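Local coordinates for protein P-granule scaffold (Caenorhabditis japonica, PDB 5W4A) that serves as a scaffold of germ-line P granules, with a largely helical N-terminal domain that probably contributes to granule assembly and RNA-linked regulation, at residues 17-22 against 41-46; 80-83 against 88-91; 82-87 against 173-178; 106-111 against 142-147. All coordinates share one frame; numbering follows the deposited sequence.

Contact 1 (17-22 against 41-46); sequences YFFPNL and NSFAAY
L22 and F43 bury the largest areas in this contact, and they meet with a methyl group over a ring. CD2 of L22 lies 4.2 Å from the centroid of the F43 ring and 24° off its normal, which meets the geometry of a CH-pi contact. The methyl is displaced from the ring centre toward the rim, and the nearest ring atom to L22 CD2 is F43 CZ at 3.9 Å. F43 has CG anti to the backbone N (chi1 -179°), which carries the ring out toward L22, and the two side chains cross at about a right angle. The other branch of L22 reaches the facing backbone, with L22 CD1 3.7 Å from A44 CA, so one leucine spans two consecutive residues. This is a packing of helix starts, 20-28 against 42-47, in a largely helical domain; F19 and N41 occupy the two N-cap positions. At the second start the cap is a side-chain bond: A44 N donates to N41 OD1 over 3.0 Å, with an angle of 166° at the hydrogen and the donor lying in the carbonyl plane, a bond that helps to hold the first turn. F19 comes to the same ring from its edge, F19 CE1 lying near the F43 plane and 3.9 Å from F43 CZ. Outside the two segments, I60 and I63 of helix 57-64 and I178 of helix 169-179 also touch F43.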
loop_
_atom_site.group_PDB
_atom_site.type_symbol
_atom_site.label_atom_id
_atom_site.label_comp_id
_atom_site.label_asym_id
_atom_site.label_seq_id
_atom_site.Cartn_x
_atom_site.Cartn_y
_atom_site.Cartn_z
ATOM N N TYR C 17 -4.482 -10.663 11.028
ATOM C CA TYR C 17 -4.765 -9.666 12.062
ATOM C C TYR C 17 -6.208 -9.795 12.546
ATOM O O TYR C 17 -6.463 -9.897 13.753
ATOM C CB TYR C 17 -4.503 -8.219 11.561
ATOM C CG TYR C 17 -4.975 -7.267 12.597
ATOM C CD1 TYR C 17 -4.298 -7.140 13.810
ATOM C CD2 TYR C 17 -6.170 -6.577 12.430
ATOM C CE1 TYR C 17 -4.792 -6.371 14.834
ATOM C CE2 TYR C 17 -6.667 -5.789 13.436
ATOM C CZ TYR C 17 -5.974 -5.687 14.636
ATOM O OH TYR C 17 -6.439 -4.913 15.660
ATOM N N PHE C 18 -7.159 -9.825 11.608
ATOM C CA PHE C 18 -8.578 -9.661 11.939
ATOM C C PHE C 18 -9.252 -10.957 12.392
ATOM O O PHE C 18 -10.311 -10.899 13.019
ATOM C CB PHE C 18 -9.339 -9.114 10.724
ATOM C CG PHE C 18 -9.046 -7.669 10.406
ATOM C CD1 PHE C 18 -8.117 -7.326 9.431
ATOM C CD2 PHE C 18 -9.718 -6.644 11.082
ATOM C CE1 PHE C 18 -7.853 -5.999 9.145
ATOM C CE2 PHE C 18 -9.460 -5.318 10.786
ATOM C CZ PHE C 18 -8.516 -4.991 9.834
ATOM N N PHE C 19 -8.674 -12.127 12.085
ATOM C CA PHE C 19 -9.352 -13.416 12.284
ATOM C C PHE C 19 -8.470 -14.476 12.967
ATOM O O PHE C 19 -8.418 -15.626 12.529
ATOM C CB PHE C 19 -9.843 -13.940 10.935
ATOM C CG PHE C 19 -10.835 -13.020 10.247
ATOM C CD1 PHE C 19 -12.113 -12.908 10.726
ATOM C CD2 PHE C 19 -10.448 -12.252 9.148
ATOM C CE1 PHE C 19 -13.043 -12.051 10.098
ATOM C CE2 PHE C 19 -11.355 -11.400 8.527
ATOM C CZ PHE C 19 -12.654 -11.310 9.021
ATOM N N PRO C 20 -7.802 -14.141 14.063
ATOM C CA PRO C 20 -6.938 -15.176 14.687
ATOM C C PRO C 20 -7.661 -16.429 15.169
ATOM O O PRO C 20 -7.118 -17.531 15.000
ATOM C CB PRO C 20 -6.291 -14.428 15.856
ATOM C CG PRO C 20 -7.175 -13.271 16.128
ATOM C CD PRO C 20 -7.715 -12.866 14.807
ATOM N N ASN C 21 -8.859 -16.319 15.766
ATOM C CA ASN C 21 -9.510 -17.541 16.239
ATOM C C ASN C 21 -10.036 -18.370 15.070
ATOM O O ASN C 21 -10.111 -19.601 15.180
ATOM C CB ASN C 21 -10.631 -17.192 17.226
ATOM C CG ASN C 21 -11.112 -18.393 18.013
ATOM O OD1 ASN C 21 -10.310 -19.234 18.448
ATOM N ND2 ASN C 21 -12.423 -18.460 18.245
ATOM N N LEU C 22 -10.377 -17.735 13.941
ATOM C CA LEU C 22 -10.775 -18.498 12.757
ATOM C C LEU C 22 -9.593 -19.283 12.209
ATOM O O LEU C 22 -9.732 -20.451 11.815
ATOM C CB LEU C 22 -11.340 -17.558 11.689
ATOM C CG LEU C 22 -11.735 -18.179 10.346
ATOM C CD1 LEU C 22 -12.896 -19.130 10.530
ATOM C CD2 LEU C 22 -12.123 -17.103 9.341
ATOM N N ASN C 41 -17.728 -25.723 12.604
ATOM C CA ASN C 41 -18.170 -24.350 12.732
ATOM C C ASN C 41 -18.569 -23.775 11.370
ATOM O O ASN C 41 -17.840 -23.917 10.379
ATOM C CB ASN C 41 -17.056 -23.510 13.348
ATOM C CG ASN C 41 -17.435 -22.053 13.435
ATOM O OD1 ASN C 41 -17.232 -21.308 12.490
ATOM N ND2 ASN C 41 -18.012 -21.644 14.563
ATOM N N SER C 42 -19.733 -23.127 11.325
ATOM C CA SER C 42 -20.306 -22.718 10.047
ATOM C C SER C 42 -19.544 -21.569 9.397
ATOM O O SER C 42 -19.526 -21.467 8.173
ATOM C CB SER C 42 -21.767 -22.311 10.223
ATOM O OG SER C 42 -21.857 -21.082 10.926
ATOM N N PHE C 43 -18.952 -20.677 10.188
ATOM C CA PHE C 43 -18.129 -19.597 9.633
ATOM C C PHE C 43 -16.890 -20.175 8.950
ATOM O O PHE C 43 -16.612 -19.872 7.778
ATOM C CB PHE C 43 -17.800 -18.624 10.782
ATOM C CG PHE C 43 -16.969 -17.402 10.422
ATOM C CD1 PHE C 43 -16.780 -16.949 9.118
ATOM C CD2 PHE C 43 -16.397 -16.675 11.459
ATOM C CE1 PHE C 43 -15.990 -15.816 8.867
ATOM C CE2 PHE C 43 -15.630 -15.556 11.212
ATOM C CZ PHE C 43 -15.437 -15.120 9.924
ATOM N N ALA C 44 -16.180 -21.077 9.637
ATOM C CA ALA C 44 -15.032 -21.746 9.036
ATOM C C ALA C 44 -15.432 -22.567 7.819
ATOM O O ALA C 44 -14.736 -22.553 6.792
ATOM C CB ALA C 44 -14.325 -22.621 10.063
ATOM N N ALA C 45 -16.546 -23.297 7.901
ATOM C CA ALA C 45 -16.920 -24.143 6.778
ATOM C C ALA C 45 -17.184 -23.322 5.530
ATOM O O ALA C 45 -16.816 -23.728 4.421
ATOM C CB ALA C 45 -18.147 -24.986 7.141
ATOM N N TYR C 46 -17.844 -22.175 5.683
ATOM C CA TYR C 46 -18.126 -21.321 4.542
ATOM C C TYR C 46 -16.854 -20.705 3.976
ATOM O O TYR C 46 -16.639 -20.702 2.760
ATOM C CB TYR C 46 -19.101 -20.234 4.954
ATOM C CG TYR C 46 -19.538 -19.346 3.833
ATOM C CD1 TYR C 46 -20.428 -19.817 2.890
ATOM C CD2 TYR C 46 -19.095 -18.036 3.730
ATOM C CE1 TYR C 46 -20.872 -19.018 1.865
ATOM C CE2 TYR C 46 -19.521 -17.221 2.698
ATOM C CZ TYR C 46 -20.420 -17.720 1.765
ATOM O OH TYR C 46 -20.887 -16.943 0.720
#

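Contact 2 (80-83 against 88-91); sequences TLLA and FLTE
L81 has CG anti to its carbonyl carbon (chi1 -66°), and with chi2 at 179° its two methyls fork between F88 and E91. F88 has the same first torsion (chi1 -62°), its CG anti to the carbonyl carbon, and the two side chains cross at about a right angle. CD2 of L81 takes the aromatic partner, 3.7 Å from F88 CD2 and oblique to the ring. F88 CB also approaches the backbone, 3.6 Å from L81 O. The other methyl, L81 CD1, rests on the aliphatic part of the glutamate, 3.8 Å from E91 CG, while the carboxylate turns away to a salt bridge with R95. A looser pair, L82 CD2 and L89 CD1 at 4.1 Å, extends the contact toward the surface. The segments join the end of helix 71-84 to the start of helix 89-100, consecutive helices joined by a short loop. An alanine at L81 would lack both forked methyls and would probably leave the F88 ring and the E91 methylene without their shared apolar support. No hydrogen bond crosses between the segments, so the chemistry implies that apolar fit, rather than polar pairing, holds this helix junction together.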
loop_
_atom_site.group_PDB
_atom_site.type_symbol
_atom_site.label_atom_id
_atom_site.label_comp_id
_atom_site.label_asym_id
_atom_site.label_seq_id
_atom_site.Cartn_x
_atom_site.Cartn_y
_atom_site.Cartn_z
ATOM N N THR C 80 -12.534 -5.885 13.635
ATOM C CA THR C 80 -13.208 -6.723 12.642
ATOM C C THR C 80 -14.681 -6.342 12.522
ATOM O O THR C 80 -15.202 -6.242 11.413
ATOM C CB THR C 80 -13.037 -8.195 13.003
ATOM O OG1 THR C 80 -11.632 -8.386 13.252
ATOM C CG2 THR C 80 -13.508 -9.109 11.862
ATOM N N LEU C 81 -15.350 -6.087 13.647
ATOM C CA LEU C 81 -16.749 -5.668 13.595
ATOM C C LEU C 81 -16.912 -4.378 12.780
ATOM O O LEU C 81 -17.826 -4.254 11.948
ATOM C CB LEU C 81 -17.296 -5.473 15.001
ATOM C CG LEU C 81 -17.433 -6.684 15.920
ATOM C CD1 LEU C 81 -17.972 -6.203 17.264
ATOM C CD2 LEU C 81 -18.330 -7.762 15.349
ATOM N N LEU C 82 -16.037 -3.397 12.991
ATOM C CA LEU C 82 -16.135 -2.162 12.217
ATOM C C LEU C 82 -15.953 -2.419 10.730
ATOM O O LEU C 82 -16.647 -1.825 9.899
ATOM C CB LEU C 82 -15.103 -1.148 12.678
ATOM C CG LEU C 82 -15.311 -0.586 14.078
ATOM C CD1 LEU C 82 -14.216 0.406 14.392
ATOM C CD2 LEU C 82 -16.689 0.094 14.157
ATOM N N ALA C 83 -14.997 -3.265 10.372
ATOM C CA ALA C 83 -14.744 -3.545 8.965
ATOM C C ALA C 83 -15.908 -4.296 8.336
ATOM O O ALA C 83 -16.116 -4.202 7.127
ATOM C CB ALA C 83 -13.451 -4.347 8.824
ATOM N N PHE C 88 -22.949 -5.180 12.210
ATOM C CA PHE C 88 -22.128 -5.497 13.363
ATOM C C PHE C 88 -21.881 -4.294 14.263
ATOM O O PHE C 88 -21.207 -4.434 15.291
ATOM C CB PHE C 88 -20.800 -6.108 12.885
ATOM C CG PHE C 88 -20.989 -7.409 12.136
ATOM C CD1 PHE C 88 -21.256 -7.408 10.774
ATOM C CD2 PHE C 88 -20.924 -8.624 12.796
ATOM C CE1 PHE C 88 -21.442 -8.586 10.087
ATOM C CE2 PHE C 88 -21.105 -9.815 12.114
ATOM C CZ PHE C 88 -21.370 -9.797 10.749
ATOM N N LEU C 89 -22.457 -3.135 13.946
ATOM C CA LEU C 89 -22.155 -1.919 14.696
ATOM C C LEU C 89 -22.838 -1.890 16.054
ATOM O O LEU C 89 -22.309 -1.292 17.002
ATOM C CB LEU C 89 -22.556 -0.695 13.876
ATOM C CG LEU C 89 -22.188 0.675 14.438
ATOM C CD1 LEU C 89 -20.675 0.893 14.543
ATOM C CD2 LEU C 89 -22.796 1.747 13.544
ATOM N N THR C 90 -24.009 -2.509 16.182
ATOM C CA THR C 90 -24.622 -2.598 17.497
ATOM C C THR C 90 -23.791 -3.483 18.413
ATOM O O THR C 90 -23.582 -3.142 19.586
ATOM C CB THR C 90 -26.055 -3.110 17.370
ATOM O OG1 THR C 90 -26.813 -2.152 16.622
ATOM C CG2 THR C 90 -26.685 -3.293 18.734
ATOM N N GLU C 91 -23.263 -4.597 17.882
ATOM C CA GLU C 91 -22.376 -5.443 18.674
ATOM C C GLU C 91 -21.115 -4.683 19.069
ATOM O O GLU C 91 -20.645 -4.811 20.203
ATOM C CB GLU C 91 -22.016 -6.722 17.905
ATOM C CG GLU C 91 -21.164 -7.720 18.688
ATOM C CD GLU C 91 -21.935 -8.475 19.764
ATOM O OE1 GLU C 91 -23.146 -8.717 19.581
ATOM O OE2 GLU C 91 -21.320 -8.857 20.777
#

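Contact 3 (82-87 against 173-178); sequences LALGPD and YVFTKI. With EDO (1,2-ethanediol), chain T; EDO (1,2-ethanediol), chain Q.
Helix 71-84 ends against helix 169-179 near the middle of this largely helical domain, and the joint is made by A83 and L84 on one side and F175 and I178 on the other. The ring of F175 lies between the two helices: CG stands anti to the carbonyl carbon (chi1 -77°), which sends the ring out toward the last turn of helix 71-84. Its tip meets the smallest partner, F175 CZ being 3.6 Å from A83 CB, in an oblique approach. L84 instead comes to the ring from its edge, with L84 CD2 near the ring plane and 3.9 Å from F175 CD1, the two side chains crossing at about a right angle. The same methyl continues to the next turn of the partner helix, where L84 CD2 is 4.0 Å from I178 CG2. F18 and F19 meet the F175 ring edge-to-face, adding aromatic neighbours to the two aliphatic ones. A serine in place of F175 would lack the ring and would probably leave a gap beside A83 and L84, with F18 and F19 losing their aromatic partner. At the backbone of I178, two 1,2-ethanediol molecules, probably from the crystallisation liquor, donate to I178 O: O2 of the chain T molecule at 3.0 Å and O1 of the chain Q molecule at 3.2 Å.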
loop_
_atom_site.group_PDB
_atom_site.type_symbol
_atom_site.label_atom_id
_atom_site.label_comp_id
_atom_site.label_asym_id
_atom_site.label_seq_id
_atom_site.Cartn_x
_atom_site.Cartn_y
_atom_site.Cartn_z
ATOM N N LEU C 82 -16.037 -3.397 12.991
ATOM C CA LEU C 82 -16.135 -2.162 12.217
ATOM C C LEU C 82 -15.953 -2.419 10.730
ATOM O O LEU C 82 -16.647 -1.825 9.899
ATOM C CB LEU C 82 -15.103 -1.148 12.678
ATOM C CG LEU C 82 -15.311 -0.586 14.078
ATOM C CD1 LEU C 82 -14.216 0.406 14.392
ATOM C CD2 LEU C 82 -16.689 0.094 14.157
ATOM N N ALA C 83 -14.997 -3.265 10.372
ATOM C CA ALA C 83 -14.744 -3.545 8.965
ATOM C C ALA C 83 -15.908 -4.296 8.336
ATOM O O ALA C 83 -16.116 -4.202 7.127
ATOM C CB ALA C 83 -13.451 -4.347 8.824
ATOM N N LEU C 84 -16.658 -5.053 9.131
ATOM C CA LEU C 84 -17.778 -5.850 8.645
ATOM C C LEU C 84 -19.050 -5.043 8.425
ATOM O O LEU C 84 -20.005 -5.582 7.861
ATOM C CB LEU C 84 -18.079 -6.997 9.622
ATOM C CG LEU C 84 -17.070 -8.152 9.613
ATOM C CD1 LEU C 84 -17.339 -9.140 10.761
ATOM C CD2 LEU C 84 -17.050 -8.889 8.278
ATOM N N GLY C 85 -19.112 -3.806 8.902
ATOM C CA GLY C 85 -20.154 -2.886 8.480
ATOM C C GLY C 85 -21.378 -2.830 9.382
ATOM O O GLY C 85 -21.352 -3.249 10.540
ATOM N N PRO C 86 -22.500 -2.322 8.850
ATOM C CA PRO C 86 -23.613 -1.930 9.733
ATOM C C PRO C 86 -24.269 -3.072 10.497
ATOM O O PRO C 86 -24.794 -2.834 11.587
ATOM C CB PRO C 86 -24.603 -1.270 8.762
ATOM C CG PRO C 86 -24.272 -1.848 7.428
ATOM C CD PRO C 86 -22.792 -2.046 7.435
ATOM N N ASP C 87 -24.265 -4.302 9.976
ATOM C CA ASP C 87 -24.877 -5.410 10.708
ATOM C C ASP C 87 -24.122 -5.771 11.984
ATOM O O ASP C 87 -24.605 -6.610 12.751
ATOM C CB ASP C 87 -24.971 -6.661 9.829
ATOM C CG ASP C 87 -26.002 -6.524 8.727
ATOM O OD1 ASP C 87 -26.886 -5.656 8.849
ATOM O OD2 ASP C 87 -25.925 -7.295 7.751
ATOM N N TYR C 173 -9.192 -12.258 1.909
ATOM C CA TYR C 173 -10.024 -13.341 1.378
ATOM C C TYR C 173 -11.262 -13.567 2.237
ATOM O O TYR C 173 -12.372 -13.707 1.708
ATOM C CB TYR C 173 -9.199 -14.626 1.265
ATOM C CG TYR C 173 -9.958 -15.729 0.568
ATOM C CD1 TYR C 173 -10.215 -15.634 -0.798
ATOM C CD2 TYR C 173 -10.461 -16.803 1.259
ATOM C CE1 TYR C 173 -10.928 -16.592 -1.461
ATOM C CE2 TYR C 173 -11.175 -17.825 0.570
ATOM C CZ TYR C 173 -11.399 -17.681 -0.778
ATOM O OH TYR C 173 -12.122 -18.607 -1.518
ATOM N N VAL C 174 -11.091 -13.630 3.561
ATOM C CA VAL C 174 -12.236 -13.808 4.457
ATOM C C VAL C 174 -13.230 -12.671 4.287
ATOM O O VAL C 174 -14.435 -12.905 4.142
ATOM C CB VAL C 174 -11.783 -13.920 5.920
ATOM C CG1 VAL C 174 -12.985 -14.000 6.857
ATOM C CG2 VAL C 174 -10.876 -15.154 6.154
ATOM N N PHE C 175 -12.756 -11.416 4.314
ATOM C CA PHE C 175 -13.681 -10.287 4.113
ATOM C C PHE C 175 -14.395 -10.388 2.770
ATOM O O PHE C 175 -15.593 -10.105 2.676
ATOM C CB PHE C 175 -12.953 -8.937 4.204
ATOM C CG PHE C 175 -12.614 -8.493 5.621
ATOM C CD1 PHE C 175 -13.625 -8.271 6.561
ATOM C CD2 PHE C 175 -11.285 -8.244 6.008
ATOM C CE1 PHE C 175 -13.335 -7.838 7.867
ATOM C CE2 PHE C 175 -10.998 -7.792 7.311
ATOM C CZ PHE C 175 -12.015 -7.610 8.238
ATOM N N THR C 176 -13.675 -10.753 1.712
ATOM C CA THR C 176 -14.302 -10.887 0.405
ATOM C C THR C 176 -15.427 -11.911 0.447
ATOM O O THR C 176 -16.523 -11.665 -0.080
ATOM C CB THR C 176 -13.248 -11.266 -0.634
ATOM O OG1 THR C 176 -12.358 -10.152 -0.839
ATOM C CG2 THR C 176 -13.869 -11.646 -1.958
ATOM N N LYS C 177 -15.186 -13.057 1.088
ATOM C CA LYS C 177 -16.201 -14.107 1.180
ATOM C C LYS C 177 -17.408 -13.636 1.985
ATOM O O LYS C 177 -18.561 -13.802 1.548
ATOM C CB LYS C 177 -15.596 -15.372 1.817
ATOM C CG LYS C 177 -14.593 -16.146 0.956
ATOM C CD LYS C 177 -15.265 -16.951 -0.152
ATOM C CE LYS C 177 -16.132 -18.062 0.419
ATOM N NZ LYS C 177 -16.653 -18.969 -0.639
ATOM N N ILE C 178 -17.175 -13.043 3.174
ATOM C CA ILE C 178 -18.274 -12.728 4.087
ATOM C C ILE C 178 -19.079 -11.529 3.612
ATOM O O ILE C 178 -20.303 -11.485 3.798
ATOM C CB ILE C 178 -17.727 -12.507 5.510
ATOM C CG1 ILE C 178 -17.126 -13.811 6.027
ATOM C CG2 ILE C 178 -18.806 -11.945 6.443
ATOM C CD1 ILE C 178 -18.146 -14.915 6.256
HETATM C C1 EDO T . -22.451 -12.738 1.291
HETATM O O1 EDO T . -23.705 -12.116 1.600
HETATM C C2 EDO T . -22.139 -13.913 2.230
HETATM O O2 EDO T . -22.412 -13.627 3.617
HETATM C C1 EDO Q . -22.379 -9.303 6.076
HETATM O O1 EDO Q . -22.718 -9.551 4.700
HETATM C C2 EDO Q . -23.178 -10.215 7.003
HETATM O O2 EDO Q . -22.614 -11.532 7.017
#

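Contact 4 (106-111 against 142-147); sequences HDLSIL and AILIKT
The carbonyl O of H106, two residues before the L108 that reaches helix 136-148, accepts two bonds from one residue: S109 OG at 2.7 Å, tilted somewhat from the carbonyl plane, and S109 N at 3.1 Å. The backbone bond closes a type I beta turn from H106 to S109, and a second type I turn, L108 to L111, overlaps it, so the segment is a tightly folded loop between helices 89-100 and 116-131. The imidazole braces the first turn from within: L108 N donates to H106 ND1 over 3.0 Å at 160°, with the donor out of the ring plane by 28°. Because NE2 of the same ring is hydrogen-bonded to D79 on helix 71-84, both ring nitrogens are engaged, which should restrict the ring's rotation. These bonds probably help to position L108, whose side chain makes the crossing to helix 136-148. L144 has CG anti to the backbone N (chi1 179°) and points toward the loop; the two leucine side chains run antiparallel, lying alongside, with L108 CD1 3.8 Å from L144 CD2. L123 of helix 116-131 also touches L108. The same L108 methyl reaches the next residue of the partner helix, more loosely, with L108 CD1 4.3 Å from I145 CG1.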
loop_
_atom_site.group_PDB
_atom_site.type_symbol
_atom_site.label_atom_id
_atom_site.label_comp_id
_atom_site.label_asym_id
_atom_site.label_seq_id
_atom_site.Cartn_x
_atom_site.Cartn_y
_atom_site.Cartn_z
ATOM N N HIS C 106 -12.294 1.383 22.653
ATOM C CA HIS C 106 -11.758 1.287 21.307
ATOM C C HIS C 106 -11.240 2.649 20.854
ATOM O O HIS C 106 -11.877 3.686 21.110
ATOM C CB HIS C 106 -12.834 0.765 20.369
ATOM C CG HIS C 106 -12.288 0.330 19.052
ATOM N ND1 HIS C 106 -12.070 1.208 18.013
ATOM C CD2 HIS C 106 -11.891 -0.888 18.616
ATOM C CE1 HIS C 106 -11.547 0.548 16.995
ATOM N NE2 HIS C 106 -11.442 -0.727 17.332
ATOM N N ASP C 107 -10.081 2.649 20.187
ATOM C CA ASP C 107 -9.422 3.903 19.822
ATOM C C ASP C 107 -10.166 4.680 18.733
ATOM O O ASP C 107 -9.880 5.868 18.543
ATOM C CB ASP C 107 -7.954 3.687 19.387
ATOM C CG ASP C 107 -7.789 2.661 18.265
ATOM O OD1 ASP C 107 -8.537 1.681 18.211
ATOM O OD2 ASP C 107 -6.877 2.850 17.468
ATOM N N LEU C 108 -11.096 4.051 18.021
ATOM C CA LEU C 108 -11.896 4.745 17.017
ATOM C C LEU C 108 -13.303 5.047 17.519
ATOM O O LEU C 108 -14.217 5.218 16.710
ATOM C CB LEU C 108 -11.954 3.942 15.719
ATOM C CG LEU C 108 -10.612 3.621 15.047
ATOM C CD1 LEU C 108 -10.780 2.863 13.708
ATOM C CD2 LEU C 108 -9.764 4.862 14.888
ATOM N N SER C 109 -13.472 5.128 18.835
ATOM C CA SER C 109 -14.760 5.411 19.453
ATOM C C SER C 109 -15.397 6.713 18.984
ATOM O O SER C 109 -16.582 6.913 19.247
ATOM C CB SER C 109 -14.594 5.456 20.978
ATOM O OG SER C 109 -14.512 4.149 21.526
ATOM N N ILE C 110 -14.663 7.609 18.312
ATOM C CA ILE C 110 -15.304 8.828 17.813
ATOM C C ILE C 110 -16.352 8.504 16.755
ATOM O O ILE C 110 -17.337 9.239 16.605
ATOM C CB ILE C 110 -14.277 9.838 17.266
ATOM C CG1 ILE C 110 -13.502 9.271 16.074
ATOM C CG2 ILE C 110 -13.372 10.322 18.381
ATOM C CD1 ILE C 110 -12.700 10.330 15.347
ATOM N N LEU C 111 -16.161 7.421 15.996
ATOM C CA LEU C 111 -17.186 6.958 15.064
ATOM C C LEU C 111 -18.525 6.772 15.766
ATOM O O LEU C 111 -19.519 7.423 15.428
ATOM C CB LEU C 111 -16.760 5.639 14.422
ATOM C CG LEU C 111 -15.779 5.705 13.263
ATOM C CD1 LEU C 111 -15.362 4.284 12.894
ATOM C CD2 LEU C 111 -16.395 6.418 12.059
ATOM N N ALA C 142 -4.541 2.300 9.251
ATOM C CA ALA C 142 -4.847 3.041 8.027
ATOM C C ALA C 142 -5.797 2.260 7.133
ATOM O O ALA C 142 -6.766 2.822 6.615
ATOM C CB ALA C 142 -3.550 3.367 7.293
ATOM N N ILE C 143 -5.541 0.963 6.938
ATOM C CA ILE C 143 -6.409 0.151 6.086
ATOM C C ILE C 143 -7.804 0.048 6.698
ATOM O O ILE C 143 -8.817 0.116 5.985
ATOM C CB ILE C 143 -5.778 -1.230 5.836
ATOM C CG1 ILE C 143 -4.556 -1.074 4.956
ATOM C CG2 ILE C 143 -6.799 -2.201 5.174
ATOM C CD1 ILE C 143 -3.645 -2.306 5.005
ATOM N N LEU C 144 -7.888 -0.141 8.018
ATOM C CA LEU C 144 -9.187 -0.189 8.690
ATOM C C LEU C 144 -9.986 1.094 8.460
ATOM O O LEU C 144 -11.175 1.040 8.087
ATOM C CB LEU C 144 -8.985 -0.440 10.184
ATOM C CG LEU C 144 -10.245 -0.490 11.020
ATOM C CD1 LEU C 144 -11.218 -1.587 10.583
ATOM C CD2 LEU C 144 -9.851 -0.661 12.493
ATOM N N ILE C 145 -9.343 2.248 8.660
ATOM C CA ILE C 145 -10.004 3.538 8.442
ATOM C C ILE C 145 -10.481 3.662 6.994
ATOM O O ILE C 145 -11.626 4.081 6.727
ATOM C CB ILE C 145 -9.069 4.697 8.847
ATOM C CG1 ILE C 145 -8.981 4.792 10.366
ATOM C CG2 ILE C 145 -9.601 6.035 8.315
ATOM C CD1 ILE C 145 -7.869 5.661 10.864
ATOM N N LYS C 146 -9.629 3.302 6.031
ATOM C CA LYS C 146 -10.003 3.446 4.631
ATOM C C LYS C 146 -11.161 2.527 4.284
ATOM O O LYS C 146 -12.031 2.898 3.489
ATOM C CB LYS C 146 -8.781 3.180 3.751
ATOM C CG LYS C 146 -7.730 4.274 3.890
ATOM C CD LYS C 146 -6.430 3.946 3.210
ATOM C CE LYS C 146 -5.326 5.036 3.444
ATOM N NZ LYS C 146 -5.790 6.374 2.939
ATOM N N THR C 147 -11.203 1.341 4.897
ATOM C CA THR C 147 -12.308 0.408 4.704
ATOM C C THR C 147 -13.617 0.959 5.281
ATOM O O THR C 147 -14.658 0.955 4.604
ATOM C CB THR C 147 -11.924 -0.925 5.356
ATOM O OG1 THR C 147 -10.814 -1.485 4.651
ATOM C CG2 THR C 147 -13.093 -1.921 5.278
#

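How the contacts relate
Contacts 2 and 3 share L82 and A83 at the end of helix 71-84, and their centres lie 9 Å apart. Contact 1 joins contact 3 through two apolar approaches of 3.5 Å, F19 CZ to V174 CG1 and F43 CE1 to I178 CD1. It joins contact 2 by a polar link, F18 O to T80 OG1 at 2.8 Å, probably a hydrogen bond. Contact 4 also meets the shared segment, with L82 CD1 3.7 Å from H106 CE1 and A83 CB 4.0 Å from L144 CD1. In sequence, both segments of contact 4 fall between the two segments of contact 3. Contacts 1 and 4, about 22 Å apart between centres, lie on opposite sides of the chain's centre.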